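Local structure of uncharacterized protein (Legionella longbeachae NSW150, 4JZA) at residues L23-F27 against L161-E165; H377-R381 against H394-L399; N465-N469 against Y524-E528; L487-K492 against L505-Q509; V760-E765 against Y778-R782. The protein probably removes the 3-phosphate of phosphatidylinositol 3-phosphate, acting as a bacterial phosphoinositide phosphatase in pathogen-host lipid metabolism. All blocks are in the same frame, centred on the assembly; numbering follows the deposited sequence.

Contact 1: residues L23-F27 against L161-E165; sequences LEVRF and LQVDE
Glu165 OE2 is held by both terminal nitrogens of Arg26, and this salt bridge pins the end of helix 17-26 to strand 159-166, a helix-on-sheet contact of the alpha/beta fold. The firm bond comes from Arg26 NH1, 2.7 Å from Glu165 OE2 and almost straight at 164°; NH1 comes from the syn side, somewhat out of the carboxylate plane, while the oxygen lies in the plane of the guanidinium. Arg26 NH2 adds two weak bonds, one to each oxygen; the two flat groups are turned 34° from each other. The arginine reaches the acid with CG anti to the backbone N (chi1 -179°) and a bend at chi2, while Glu165 comes from the opposite direction as a chain extended beyond CG. Lys371 binds Glu165 OE1 as well, so two cations share the carboxylate and would probably keep it ionised.

Phe27, the first residue to leave the helical conformation, runs beside the arginine, its CZ over a face of the guanidinium. Its ring points down on the sheet: CZ meets Val163 CG2 at 4.0 Å, and CE2 lies 4.3 Å from Leu161 CD2, which sits near the ring plane at the edge. Leu161, Val163 and Glu165 occupy the strand face turned to the helix. On the other face Gln162 and Asp164 bond Ser602 and His604, so helices sandwich the sheet here. At the far end from the salt bridge, Leu23 CD2 touches Leu161 CD2 at 4.2 Å.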
# COMPACT_ATOMS: atom_id res chain seq x y z
N LEU A 23 -27.19 2.06 22.30
CA LEU A 23 -25.93 1.91 21.66
C LEU A 23 -25.30 0.63 22.18
O LEU A 23 -24.87 -0.17 21.37
CB LEU A 23 -25.01 3.13 21.88
CG LEU A 23 -25.31 4.48 21.18
CD1 LEU A 23 -24.26 5.53 21.55
CD2 LEU A 23 -25.40 4.32 19.68
N GLU A 24 -25.32 0.38 23.49
CA GLU A 24 -24.74 -0.91 24.03
C GLU A 24 -25.37 -2.15 23.42
O GLU A 24 -24.70 -3.12 23.10
CB GLU A 24 -24.85 -1.01 25.56
CG GLU A 24 -23.58 -0.61 26.32
CD GLU A 24 -22.36 -1.45 25.94
OE1 GLU A 24 -21.25 -0.89 25.88
OE2 GLU A 24 -22.49 -2.67 25.68
N VAL A 25 -26.66 -2.07 23.20
CA VAL A 25 -27.40 -3.19 22.66
C VAL A 25 -26.93 -3.50 21.23
O VAL A 25 -26.54 -4.63 20.92
CB VAL A 25 -28.93 -2.94 22.78
CG1 VAL A 25 -29.73 -3.91 21.92
CG2 VAL A 25 -29.38 -3.03 24.25
N ARG A 26 -26.95 -2.46 20.37
CA ARG A 26 -26.63 -2.61 18.95
C ARG A 26 -25.12 -2.78 18.71
O ARG A 26 -24.72 -3.45 17.75
CB ARG A 26 -27.19 -1.42 18.16
CG ARG A 26 -26.96 -1.46 16.66
CD ARG A 26 -27.72 -2.56 15.93
NE ARG A 26 -27.47 -2.56 14.47
CZ ARG A 26 -26.31 -2.92 13.87
NH1 ARG A 26 -25.26 -3.31 14.55
NH2 ARG A 26 -26.20 -2.87 12.54
N PHE A 27 -24.31 -2.20 19.62
CA PHE A 27 -22.84 -2.08 19.45
C PHE A 27 -22.08 -2.45 20.73
O PHE A 27 -21.35 -1.63 21.29
CB PHE A 27 -22.49 -0.64 19.02
CG PHE A 27 -23.17 -0.22 17.75
CD1 PHE A 27 -23.00 -0.96 16.59
CD2 PHE A 27 -23.98 0.89 17.71
CE1 PHE A 27 -23.61 -0.60 15.42
CE2 PHE A 27 -24.60 1.27 16.54
CZ PHE A 27 -24.41 0.53 15.39
N LEU A 161 -27.55 7.79 12.47
CA LEU A 161 -26.33 7.02 12.61
C LEU A 161 -25.86 6.53 11.26
O LEU A 161 -26.59 5.86 10.55
CB LEU A 161 -26.57 5.82 13.51
CG LEU A 161 -26.17 5.93 14.98
CD1 LEU A 161 -26.54 7.27 15.55
CD2 LEU A 161 -26.82 4.82 15.79
N GLN A 162 -24.62 6.85 10.93
CA GLN A 162 -23.95 6.23 9.80
C GLN A 162 -23.12 5.11 10.38
O GLN A 162 -22.41 5.31 11.37
CB GLN A 162 -23.06 7.22 9.10
CG GLN A 162 -23.73 8.51 8.68
CD GLN A 162 -22.69 9.39 8.09
OE1 GLN A 162 -22.02 8.97 7.27
NE2 GLN A 162 -22.56 10.56 8.46
N VAL A 163 -23.24 3.93 9.80
CA VAL A 163 -22.62 2.73 10.33
C VAL A 163 -21.79 1.98 9.29
O VAL A 163 -22.28 1.68 8.19
CB VAL A 163 -23.72 1.80 10.81
CG1 VAL A 163 -23.15 0.48 11.30
CG2 VAL A 163 -24.45 2.47 11.93
N ASP A 164 -20.54 1.64 9.62
CA ASP A 164 -19.75 0.73 8.72
C ASP A 164 -19.15 -0.40 9.50
O ASP A 164 -18.30 -0.20 10.35
CB ASP A 164 -18.64 1.46 7.94
CG ASP A 164 -19.17 2.24 6.74
OD1 ASP A 164 -19.72 3.33 6.92
OD2 ASP A 164 -19.03 1.76 5.60
N GLU A 165 -19.65 -1.60 9.22
CA GLU A 165 -19.24 -2.78 9.96
C GLU A 165 -18.22 -3.47 9.08
O GLU A 165 -18.47 -3.77 7.93
CB GLU A 165 -20.48 -3.66 10.32
CG GLU A 165 -21.27 -3.13 11.55
CD GLU A 165 -22.73 -3.58 11.73
OE1 GLU A 165 -23.51 -3.70 10.75
OE2 GLU A 165 -23.14 -3.75 12.89

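Contact 2: residues H377-R381 against H394-L399; sequences HIATR and HSDSNL
The imidazole of His394 and the carboxamide of Asn398, one turn apart on helix 388-402, are the flat groups that receive the loop 377-381. This loop leaves strand 365-374 and folds back on the helix that follows it, a local strand-loop-helix connection in the alpha/beta core. Thr380 CG2 approaches the His394 ring obliquely, 3.6 Å from ND1, while Thr380 OG1 turns to Arg343 O and Asp382 N. The amide of Asn398 offers its edge: ND2 donates to Ile378 O over 3.1 Å at 169°, with the oxygen lying in the amide plane, although the donor stands well off the plane of the peptide carbonyl. That same oxygen receives a CA-H contact from Ser395, so one loop carbonyl is gripped from two successive turns of the helix.

Ile378 has the largest share of the buried surface. Its CG1 lies between backbone N and carbonyl carbon (chi1 50°), which carries CD1 along to Leu399 CB at 4.2 Å; Ala448 of helix 441-454 and Tyr547 also touch this side chain. His377 points away from the helix, and its backbone is bonded to Val551, within the sequence CVSGKDR that matches the CX5R signature of cysteine-based phosphatases. The loop thus probably abuts the phosphate-binding loop. Its own turn is tied by a weak bond from Ala379 N to His377 ND1, 3.4 Å long.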
# COMPACT_ATOMS: atom_id res chain seq x y z
N HIS A 377 -12.06 -2.61 -5.50
CA HIS A 377 -12.47 -3.24 -6.73
C HIS A 377 -12.14 -4.71 -6.65
O HIS A 377 -11.15 -5.04 -6.12
CB HIS A 377 -11.76 -2.60 -7.93
CG HIS A 377 -12.49 -2.82 -9.22
ND1 HIS A 377 -12.25 -3.90 -10.03
CD2 HIS A 377 -13.49 -2.13 -9.81
CE1 HIS A 377 -13.05 -3.85 -11.07
NE2 HIS A 377 -13.81 -2.78 -10.97
N ILE A 378 -12.97 -5.60 -7.17
CA ILE A 378 -12.73 -7.06 -7.06
C ILE A 378 -11.46 -7.53 -7.78
O ILE A 378 -10.88 -8.54 -7.42
CB ILE A 378 -13.92 -7.89 -7.60
CG1 ILE A 378 -14.34 -7.43 -9.01
CG2 ILE A 378 -15.14 -7.79 -6.69
CD1 ILE A 378 -15.11 -8.48 -9.76
N ALA A 379 -11.02 -6.77 -8.77
CA ALA A 379 -9.82 -7.11 -9.52
C ALA A 379 -8.66 -6.35 -8.93
O ALA A 379 -8.83 -5.27 -8.35
CB ALA A 379 -9.99 -6.75 -10.97
N THR A 380 -7.46 -6.89 -9.07
CA THR A 380 -6.31 -6.26 -8.41
C THR A 380 -5.40 -5.49 -9.36
O THR A 380 -4.83 -6.05 -10.27
CB THR A 380 -5.53 -7.26 -7.55
OG1 THR A 380 -4.31 -6.66 -7.14
CG2 THR A 380 -5.25 -8.55 -8.32
N ARG A 381 -5.30 -4.18 -9.15
CA ARG A 381 -4.31 -3.36 -9.86
C ARG A 381 -2.85 -3.79 -9.60
O ARG A 381 -1.97 -3.46 -10.38
CB ARG A 381 -4.47 -1.87 -9.46
CG ARG A 381 -4.06 -1.59 -8.01
CD ARG A 381 -4.07 -0.11 -7.69
NE ARG A 381 -3.22 0.64 -8.62
CZ ARG A 381 -3.39 1.93 -8.97
NH1 ARG A 381 -4.40 2.69 -8.49
NH2 ARG A 381 -2.54 2.46 -9.86
N HIS A 394 -7.84 -13.98 -7.86
CA HIS A 394 -8.24 -12.73 -7.19
C HIS A 394 -9.66 -12.25 -7.53
O HIS A 394 -10.49 -12.03 -6.63
CB HIS A 394 -7.23 -11.62 -7.48
CG HIS A 394 -5.95 -11.76 -6.73
ND1 HIS A 394 -5.62 -10.94 -5.68
CD2 HIS A 394 -4.93 -12.63 -6.86
CE1 HIS A 394 -4.44 -11.29 -5.20
NE2 HIS A 394 -4.00 -12.32 -5.90
N SER A 395 -9.95 -12.08 -8.82
CA SER A 395 -11.26 -11.59 -9.18
C SER A 395 -12.36 -12.59 -8.83
O SER A 395 -13.38 -12.22 -8.24
CB SER A 395 -11.30 -11.17 -10.65
OG SER A 395 -11.11 -12.27 -11.51
N ASP A 396 -12.14 -13.87 -9.09
CA ASP A 396 -13.17 -14.87 -8.77
C ASP A 396 -13.42 -14.92 -7.27
O ASP A 396 -14.56 -14.83 -6.80
CB ASP A 396 -12.77 -16.32 -9.18
CG ASP A 396 -12.72 -16.57 -10.71
OD1 ASP A 396 -13.46 -15.93 -11.51
OD2 ASP A 396 -11.93 -17.46 -11.09
N SER A 397 -12.34 -15.13 -6.53
CA SER A 397 -12.44 -15.32 -5.12
C SER A 397 -13.04 -14.11 -4.48
O SER A 397 -13.84 -14.24 -3.56
CB SER A 397 -11.07 -15.65 -4.48
OG SER A 397 -10.70 -17.04 -4.61
N ASN A 398 -12.70 -12.93 -4.99
CA ASN A 398 -13.23 -11.65 -4.43
C ASN A 398 -14.70 -11.42 -4.82
O ASN A 398 -15.53 -11.03 -4.00
CB ASN A 398 -12.38 -10.44 -4.85
CG ASN A 398 -11.07 -10.34 -4.09
OD1 ASN A 398 -10.92 -10.92 -3.01
ND2 ASN A 398 -10.12 -9.63 -4.65
N LEU A 399 -15.02 -11.70 -6.07
CA LEU A 399 -16.42 -11.64 -6.46
C LEU A 399 -17.29 -12.57 -5.58
O LEU A 399 -18.32 -12.13 -5.11
CB LEU A 399 -16.57 -12.00 -7.93
CG LEU A 399 -17.98 -12.04 -8.46
CD1 LEU A 399 -18.67 -10.68 -8.22
CD2 LEU A 399 -17.91 -12.41 -9.95

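Contact 3: residues N465-N469 against Y524-E528; sequences NHPYN and YAGRE
Tyr468 leaves its backbone with CG anti to N (chi1 -175°), which sends the side chain straight at the first turn of helix 524-542. Its CB and CD1 lie against Glu528 CG, the latter pair at 4.0 Å. Further out, CE1 comes within 3.7 Å of Tyr524 CB, whose own ring then swings away from the contact, and CE2 rests on Ala525 CB at 3.8 Å. The middle of the ring is taken by a CH-pi contact: Ala525 CA stands over one face, 4.1 Å from the ring centroid of Tyr468 and 26° off the normal. At the tip, OH overlies the N and CB of Ala525 without a hydrogen bond to either. Trp624 stacks on the tyrosine ring, and its NE1 bonds Tyr468 O.

The loop follows the edge strand 462-465, one of the parallel strands of the mixed sheet, and helix 524-542 is the element that leads into strand 545-549 two places further in. The contact therefore ties the end of this edge strand to a helix covering that part of the alpha/beta fold.

Glu528 folds back at chi2 (-60°) so that its carboxylate reaches the loop, where OE1 comes to 3.4 Å from His466 CB, close to but not bonded with Pro467 O. Both Glu528 OE1 and His466 ND1 are hydrogen-bonded to the hydroxyl of Thr477, which fixes the acid relative to the imidazole. On the other ring nitrogen, His466 NE2 bonds Glu535, two turns further along the helix.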
# COMPACT_ATOMS: atom_id res chain seq x y z
N ASN A 465 -21.44 0.46 -14.39
CA ASN A 465 -20.25 1.26 -14.19
C ASN A 465 -20.50 2.73 -14.52
O ASN A 465 -21.07 3.01 -15.56
CB ASN A 465 -19.12 0.79 -15.07
CG ASN A 465 -17.87 1.55 -14.80
OD1 ASN A 465 -17.40 2.32 -15.62
ND2 ASN A 465 -17.39 1.42 -13.59
N HIS A 466 -20.02 3.63 -13.66
CA HIS A 466 -20.23 5.06 -13.84
C HIS A 466 -18.95 5.81 -13.90
O HIS A 466 -18.35 6.14 -12.87
CB HIS A 466 -21.09 5.61 -12.74
CG HIS A 466 -22.45 5.00 -12.74
ND1 HIS A 466 -23.34 5.19 -13.77
CD2 HIS A 466 -23.03 4.14 -11.89
CE1 HIS A 466 -24.43 4.50 -13.52
NE2 HIS A 466 -24.27 3.86 -12.38
N PRO A 467 -18.51 6.06 -15.13
CA PRO A 467 -17.27 6.75 -15.29
C PRO A 467 -17.58 8.19 -15.07
O PRO A 467 -18.71 8.59 -15.22
CB PRO A 467 -16.90 6.46 -16.75
CG PRO A 467 -18.18 6.17 -17.43
CD PRO A 467 -19.05 5.55 -16.40
N TYR A 468 -16.58 8.95 -14.66
CA TYR A 468 -16.69 10.41 -14.58
C TYR A 468 -15.24 10.96 -14.59
O TYR A 468 -14.58 11.07 -13.55
CB TYR A 468 -17.52 10.90 -13.38
CG TYR A 468 -17.71 12.39 -13.41
CD1 TYR A 468 -18.32 12.99 -14.50
CD2 TYR A 468 -17.24 13.22 -12.39
CE1 TYR A 468 -18.48 14.36 -14.58
CE2 TYR A 468 -17.40 14.60 -12.46
CZ TYR A 468 -18.01 15.16 -13.56
OH TYR A 468 -18.20 16.49 -13.71
N ASN A 469 -14.74 11.25 -15.79
CA ASN A 469 -13.34 11.56 -15.99
C ASN A 469 -13.14 12.58 -17.15
O ASN A 469 -13.99 12.72 -18.04
CB ASN A 469 -12.59 10.26 -16.24
CG ASN A 469 -11.08 10.44 -16.16
OD1 ASN A 469 -10.56 11.23 -15.34
ND2 ASN A 469 -10.36 9.74 -17.07
N TYR A 524 -22.95 17.51 -14.57
CA TYR A 524 -22.66 16.11 -14.91
C TYR A 524 -22.26 15.31 -13.68
O TYR A 524 -22.53 14.13 -13.62
CB TYR A 524 -21.52 16.00 -15.92
CG TYR A 524 -21.88 16.34 -17.33
CD1 TYR A 524 -22.55 15.43 -18.13
CD2 TYR A 524 -21.54 17.56 -17.86
CE1 TYR A 524 -22.89 15.74 -19.43
CE2 TYR A 524 -21.88 17.88 -19.15
CZ TYR A 524 -22.55 16.96 -19.93
OH TYR A 524 -22.88 17.32 -21.21
N ALA A 525 -21.57 15.96 -12.75
CA ALA A 525 -21.17 15.30 -11.52
C ALA A 525 -22.43 14.88 -10.77
O ALA A 525 -22.55 13.74 -10.33
CB ALA A 525 -20.30 16.21 -10.66
N GLY A 526 -23.36 15.78 -10.64
CA GLY A 526 -24.59 15.46 -9.94
C GLY A 526 -25.40 14.40 -10.63
O GLY A 526 -26.05 13.55 -9.97
N ARG A 527 -25.37 14.43 -11.95
CA ARG A 527 -26.12 13.45 -12.69
C ARG A 527 -25.60 12.08 -12.30
O ARG A 527 -26.41 11.17 -12.00
CB ARG A 527 -26.02 13.67 -14.18
CG ARG A 527 -26.62 12.54 -15.02
CD ARG A 527 -26.83 12.98 -16.46
NE ARG A 527 -27.17 11.87 -17.32
CZ ARG A 527 -26.31 10.99 -17.83
NH1 ARG A 527 -25.01 11.09 -17.59
NH2 ARG A 527 -26.76 10.00 -18.60
N GLU A 528 -24.27 11.94 -12.27
CA GLU A 528 -23.65 10.67 -11.87
C GLU A 528 -24.05 10.16 -10.47
O GLU A 528 -24.20 8.97 -10.27
CB GLU A 528 -22.13 10.77 -11.94
CG GLU A 528 -21.62 10.96 -13.34
CD GLU A 528 -21.98 9.85 -14.31
OE1 GLU A 528 -22.03 8.69 -13.95
OE2 GLU A 528 -22.18 10.10 -15.48

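Contact 4: residues L487-K492 against L505-Q509; sequences LLVTAK and LDQYQ
Leu488 and Leu505 bury the most surface between helices 482-492 and 501-513, with Tyr508 next. Leu488 spreads its branches over three residues of the facing helix. Its CG abuts the edge of the Tyr508 ring, in the ring plane and 3.9 Å from CD2; its CD2 lies against Leu505, 4.1 Å from the carbonyl O and 4.2 Å from CB; and its CD1 reaches the amide of Gln509, 3.8 Å from NE2. Gln509 runs across the leucine almost perpendicularly, and the bend at chi2 brings its amide to CD1.

Leu505 answers one turn along. Its CG sits anti to the carbonyl carbon (chi1 -53°), and the fork straddles the end of helix 482-492: CD2 meets Ala491 CB at 3.7 Å, and CD1 packs on the CA of Lys492 at 3.9 Å. The aliphatic part of that lysine lies over the same methyl, while its NZ stays 3.7 Å from Gln509 OE1, near but not bonded.

Tyr508 projects with CG anti to its backbone N (chi1 -177°) and carries its hydroxyl past Leu487 to Glu535 and Ser484, which bond it. Ile538 touches both Ala491 and Leu505, so helix 524-542 closes the inner side of the pair. The axes of the two short segments run 169° apart in direction and 11.1 Å from each other. Joined by a short loop, they form an antiparallel helical hairpin, packed on the outer part of the alpha/beta fold beside edge strand 462-465.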
# COMPACT_ATOMS: atom_id res chain seq x y z
N LEU A 487 -30.84 -2.77 -16.58
CA LEU A 487 -31.34 -2.51 -15.25
C LEU A 487 -32.81 -2.05 -15.30
O LEU A 487 -33.64 -2.60 -14.57
CB LEU A 487 -30.47 -1.53 -14.48
CG LEU A 487 -30.57 -1.64 -12.95
CD1 LEU A 487 -29.77 -0.57 -12.25
CD2 LEU A 487 -31.97 -1.48 -12.43
N LEU A 488 -33.15 -1.08 -16.16
CA LEU A 488 -34.57 -0.70 -16.35
C LEU A 488 -35.48 -1.87 -16.76
O LEU A 488 -36.56 -2.08 -16.21
CB LEU A 488 -34.71 0.40 -17.40
CG LEU A 488 -34.61 1.79 -16.81
CD1 LEU A 488 -34.39 2.81 -17.90
CD2 LEU A 488 -35.85 2.11 -16.00
N VAL A 489 -35.04 -2.64 -17.73
CA VAL A 489 -35.81 -3.76 -18.16
C VAL A 489 -36.02 -4.73 -17.00
O VAL A 489 -37.16 -5.08 -16.70
CB VAL A 489 -35.17 -4.41 -19.40
CG1 VAL A 489 -35.78 -5.80 -19.64
CG2 VAL A 489 -35.36 -3.48 -20.59
N THR A 490 -34.95 -5.13 -16.33
CA THR A 490 -35.04 -6.07 -15.20
C THR A 490 -35.91 -5.53 -14.06
O THR A 490 -36.68 -6.27 -13.42
CB THR A 490 -33.67 -6.42 -14.62
OG1 THR A 490 -32.76 -6.78 -15.66
CG2 THR A 490 -33.76 -7.57 -13.67
N ALA A 491 -35.79 -4.24 -13.81
CA ALA A 491 -36.48 -3.68 -12.66
C ALA A 491 -37.94 -3.38 -12.93
O ALA A 491 -38.73 -3.42 -12.01
CB ALA A 491 -35.76 -2.44 -12.16
N LYS A 492 -38.31 -3.11 -14.18
CA LYS A 492 -39.74 -2.95 -14.49
C LYS A 492 -40.56 -4.20 -14.19
O LYS A 492 -41.68 -4.10 -13.67
CB LYS A 492 -39.96 -2.53 -15.93
CG LYS A 492 -39.63 -1.06 -16.12
CD LYS A 492 -40.04 -0.52 -17.49
CE LYS A 492 -38.92 0.27 -18.13
NZ LYS A 492 -39.42 1.53 -18.72
N LEU A 505 -38.06 4.30 -10.82
CA LEU A 505 -37.78 4.00 -12.25
C LEU A 505 -38.04 5.22 -13.16
O LEU A 505 -37.28 5.47 -14.07
CB LEU A 505 -38.53 2.76 -12.77
CG LEU A 505 -38.37 1.48 -11.94
CD1 LEU A 505 -39.28 0.37 -12.41
CD2 LEU A 505 -36.93 1.03 -12.01
N ASP A 506 -39.07 5.99 -12.88
CA ASP A 506 -39.36 7.17 -13.70
C ASP A 506 -38.19 8.14 -13.59
O ASP A 506 -37.65 8.61 -14.59
CB ASP A 506 -40.66 7.87 -13.26
CG ASP A 506 -41.92 7.02 -13.51
OD1 ASP A 506 -41.91 6.23 -14.48
OD2 ASP A 506 -42.89 7.11 -12.72
N GLN A 507 -37.81 8.44 -12.35
CA GLN A 507 -36.68 9.30 -12.07
C GLN A 507 -35.38 8.85 -12.73
O GLN A 507 -34.70 9.64 -13.35
CB GLN A 507 -36.49 9.43 -10.55
CG GLN A 507 -37.28 10.55 -9.97
CD GLN A 507 -37.04 11.85 -10.77
OE1 GLN A 507 -37.99 12.55 -11.09
NE2 GLN A 507 -35.79 12.15 -11.11
N TYR A 508 -35.05 7.57 -12.62
CA TYR A 508 -33.83 7.03 -13.21
C TYR A 508 -33.83 7.18 -14.72
O TYR A 508 -32.81 7.51 -15.31
CB TYR A 508 -33.68 5.56 -12.84
CG TYR A 508 -32.39 4.88 -13.33
CD1 TYR A 508 -31.17 5.19 -12.79
CD2 TYR A 508 -32.43 3.89 -14.30
CE1 TYR A 508 -30.01 4.58 -13.22
CE2 TYR A 508 -31.29 3.26 -14.73
CZ TYR A 508 -30.07 3.60 -14.17
OH TYR A 508 -28.91 2.97 -14.58
N GLN A 509 -34.97 6.90 -15.37
CA GLN A 509 -35.11 7.10 -16.80
C GLN A 509 -34.83 8.56 -17.13
O GLN A 509 -34.12 8.87 -18.08
CB GLN A 509 -36.53 6.76 -17.20
CG GLN A 509 -36.85 6.92 -18.67
CD GLN A 509 -36.80 5.58 -19.37
OE1 GLN A 509 -37.66 4.71 -19.13
NE2 GLN A 509 -35.78 5.40 -20.23

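Contact 5: residues V760-E765 against Y778-R782; sequences VSERPE and YGRLR
Arg763 lays its aliphatic chain across Tyr778: CG stands 3.7 Å from the ring centroid, only 13° off the normal, a CH-pi contact squarely over the face. This belongs to a helix-loop-helix turn in the C-terminal phosphoinositide phosphatase domain, where segment 760-765 meets helix 772-782. Next to this contact, Val760 spreads its methyls over three residues of the facing helix. CG2 presses on Leu781 CB at 3.8 Å, and CG1 packs against Arg782 CB at 3.7 Å and over the carbonyl of Tyr778.

Arg782 has the largest buried area. With CG anti to the backbone N (chi1 177°) and a bend at chi3, it carries its guanidinium into the curve of the chain at 763-765. NH2 lies among the carbonyl oxygens of Val760, Arg763 and Pro764; none is placed well enough to count as a hydrogen bond, though their partial charges would probably suit the cation. Glu765 OE2 sits over one face of the same group, 2.9 Å from NE, a charge pairing with no N-H aimed at the acid, and a tentative one because the glutamate is poorly ordered.

Further out, the neighbours set these groups in place. Arg763 bends at chi2 and chi3 and bonds the carbonyl of Val759 through NE, which holds its chain over the tyrosine. Pro764 O accepts a bond from Arg770, and Ile733 of helix 731-740 touches Tyr778. On the inner side Leu781 packs on Trp805 of the long helix 794-817. Within segment 760-765, Arg763 N bonds Val760 O at 3.0 Å, setting the backbone from which the arginine departs.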
# COMPACT_ATOMS: atom_id res chain seq x y z
N VAL A 760 36.91 11.07 7.32
CA VAL A 760 37.50 9.78 7.03
C VAL A 760 36.77 9.01 5.92
O VAL A 760 37.39 8.37 5.10
CB VAL A 760 37.54 8.88 8.30
CG1 VAL A 760 37.86 7.41 7.96
CG2 VAL A 760 38.57 9.40 9.31
N SER A 761 35.45 9.05 5.94
CA SER A 761 34.68 8.26 4.98
C SER A 761 34.94 8.73 3.54
O SER A 761 34.69 7.96 2.63
CB SER A 761 33.22 8.45 5.26
OG SER A 761 32.80 9.79 4.95
N GLU A 762 35.38 9.99 3.36
CA GLU A 762 35.75 10.56 2.05
C GLU A 762 37.19 10.19 1.60
O GLU A 762 37.53 10.40 0.43
CB GLU A 762 35.69 12.08 2.08
CG GLU A 762 34.31 12.68 2.31
CD GLU A 762 34.36 14.16 2.71
OE1 GLU A 762 35.47 14.71 3.07
OE2 GLU A 762 33.26 14.77 2.67
N ARG A 763 38.03 9.70 2.52
CA ARG A 763 39.41 9.48 2.20
C ARG A 763 39.54 8.26 1.29
O ARG A 763 38.68 7.40 1.27
CB ARG A 763 40.26 9.23 3.44
CG ARG A 763 40.23 10.30 4.50
CD ARG A 763 40.65 11.64 3.95
NE ARG A 763 39.51 12.50 3.83
CZ ARG A 763 39.53 13.73 3.34
NH1 ARG A 763 40.65 14.25 2.88
NH2 ARG A 763 38.40 14.43 3.35
N PRO A 764 40.60 8.20 0.47
CA PRO A 764 40.82 7.03 -0.35
C PRO A 764 41.21 5.86 0.51
O PRO A 764 41.82 6.06 1.50
CB PRO A 764 41.99 7.44 -1.21
CG PRO A 764 41.82 8.89 -1.36
CD PRO A 764 41.33 9.36 -0.04
N GLU A 765 40.91 4.64 0.08
CA GLU A 765 41.07 3.44 0.86
C GLU A 765 42.52 3.13 1.03
O GLU A 765 42.96 2.96 2.14
CB GLU A 765 40.42 2.26 0.16
CG GLU A 765 40.07 1.10 1.07
CD GLU A 765 38.65 1.25 1.59
OE1 GLU A 765 37.76 0.47 1.17
OE2 GLU A 765 38.43 2.18 2.39
N TYR A 778 43.11 7.01 9.85
CA TYR A 778 42.11 6.74 8.83
C TYR A 778 41.59 5.32 8.89
O TYR A 778 40.37 5.07 8.85
CB TYR A 778 42.69 6.97 7.42
CG TYR A 778 42.99 8.41 7.03
CD1 TYR A 778 42.72 9.48 7.88
CD2 TYR A 778 43.54 8.70 5.77
CE1 TYR A 778 43.00 10.78 7.49
CE2 TYR A 778 43.79 10.00 5.37
CZ TYR A 778 43.53 11.04 6.23
OH TYR A 778 43.79 12.33 5.84
N GLY A 779 42.52 4.38 8.97
CA GLY A 779 42.16 2.95 8.99
C GLY A 779 41.28 2.52 10.15
O GLY A 779 40.32 1.80 9.99
N ARG A 780 41.61 2.95 11.34
CA ARG A 780 40.83 2.55 12.51
C ARG A 780 39.47 3.20 12.55
O ARG A 780 38.47 2.52 12.81
CB ARG A 780 41.54 2.91 13.81
CG ARG A 780 42.83 2.15 14.00
CD ARG A 780 42.57 0.71 14.30
NE ARG A 780 43.82 -0.00 14.41
CZ ARG A 780 43.94 -1.28 14.74
NH1 ARG A 780 42.90 -2.00 15.01
NH2 ARG A 780 45.12 -1.83 14.88
N LEU A 781 39.45 4.52 12.34
CA LEU A 781 38.20 5.24 12.28
C LEU A 781 37.35 4.64 11.18
O LEU A 781 36.16 4.44 11.36
CB LEU A 781 38.43 6.71 12.04
CG LEU A 781 38.79 7.40 13.36
CD1 LEU A 781 39.34 8.79 13.15
CD2 LEU A 781 37.60 7.48 14.28
N ARG A 782 37.92 4.32 10.03
CA ARG A 782 37.08 3.78 8.98
C ARG A 782 36.55 2.42 9.38
O ARG A 782 35.45 2.00 8.98
CB ARG A 782 37.80 3.77 7.65
CG ARG A 782 37.07 3.17 6.45
CD ARG A 782 38.07 2.92 5.29
NE ARG A 782 38.10 4.12 4.48
CZ ARG A 782 39.15 4.88 4.19
NH1 ARG A 782 40.43 4.58 4.51
NH2 ARG A 782 38.90 5.95 3.49

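Overall arrangement
Contacts 1 to 4 belong to the part of the molecule built round the mixed sheet, while contact 5 stands apart in the C-terminal domain, its centre 54 Å from that of contact 2 and 78 Å from that of contact 4. Contacts 3 and 4 are neighbours, 18 Å between centres and about 5 Å between nearest atoms; the hairpin of contact 4 forms within the chain that contact 3 brings together, and Glu535 bonds a residue from each. Contact 2 comes within about 6 Å of contact 3 at the nearest atoms and lies beside the probable CX5R loop. Contact 1 sits 29 Å from contact 2 and 31 Å from contact 3, centre to centre, well away from edge strand 462-465.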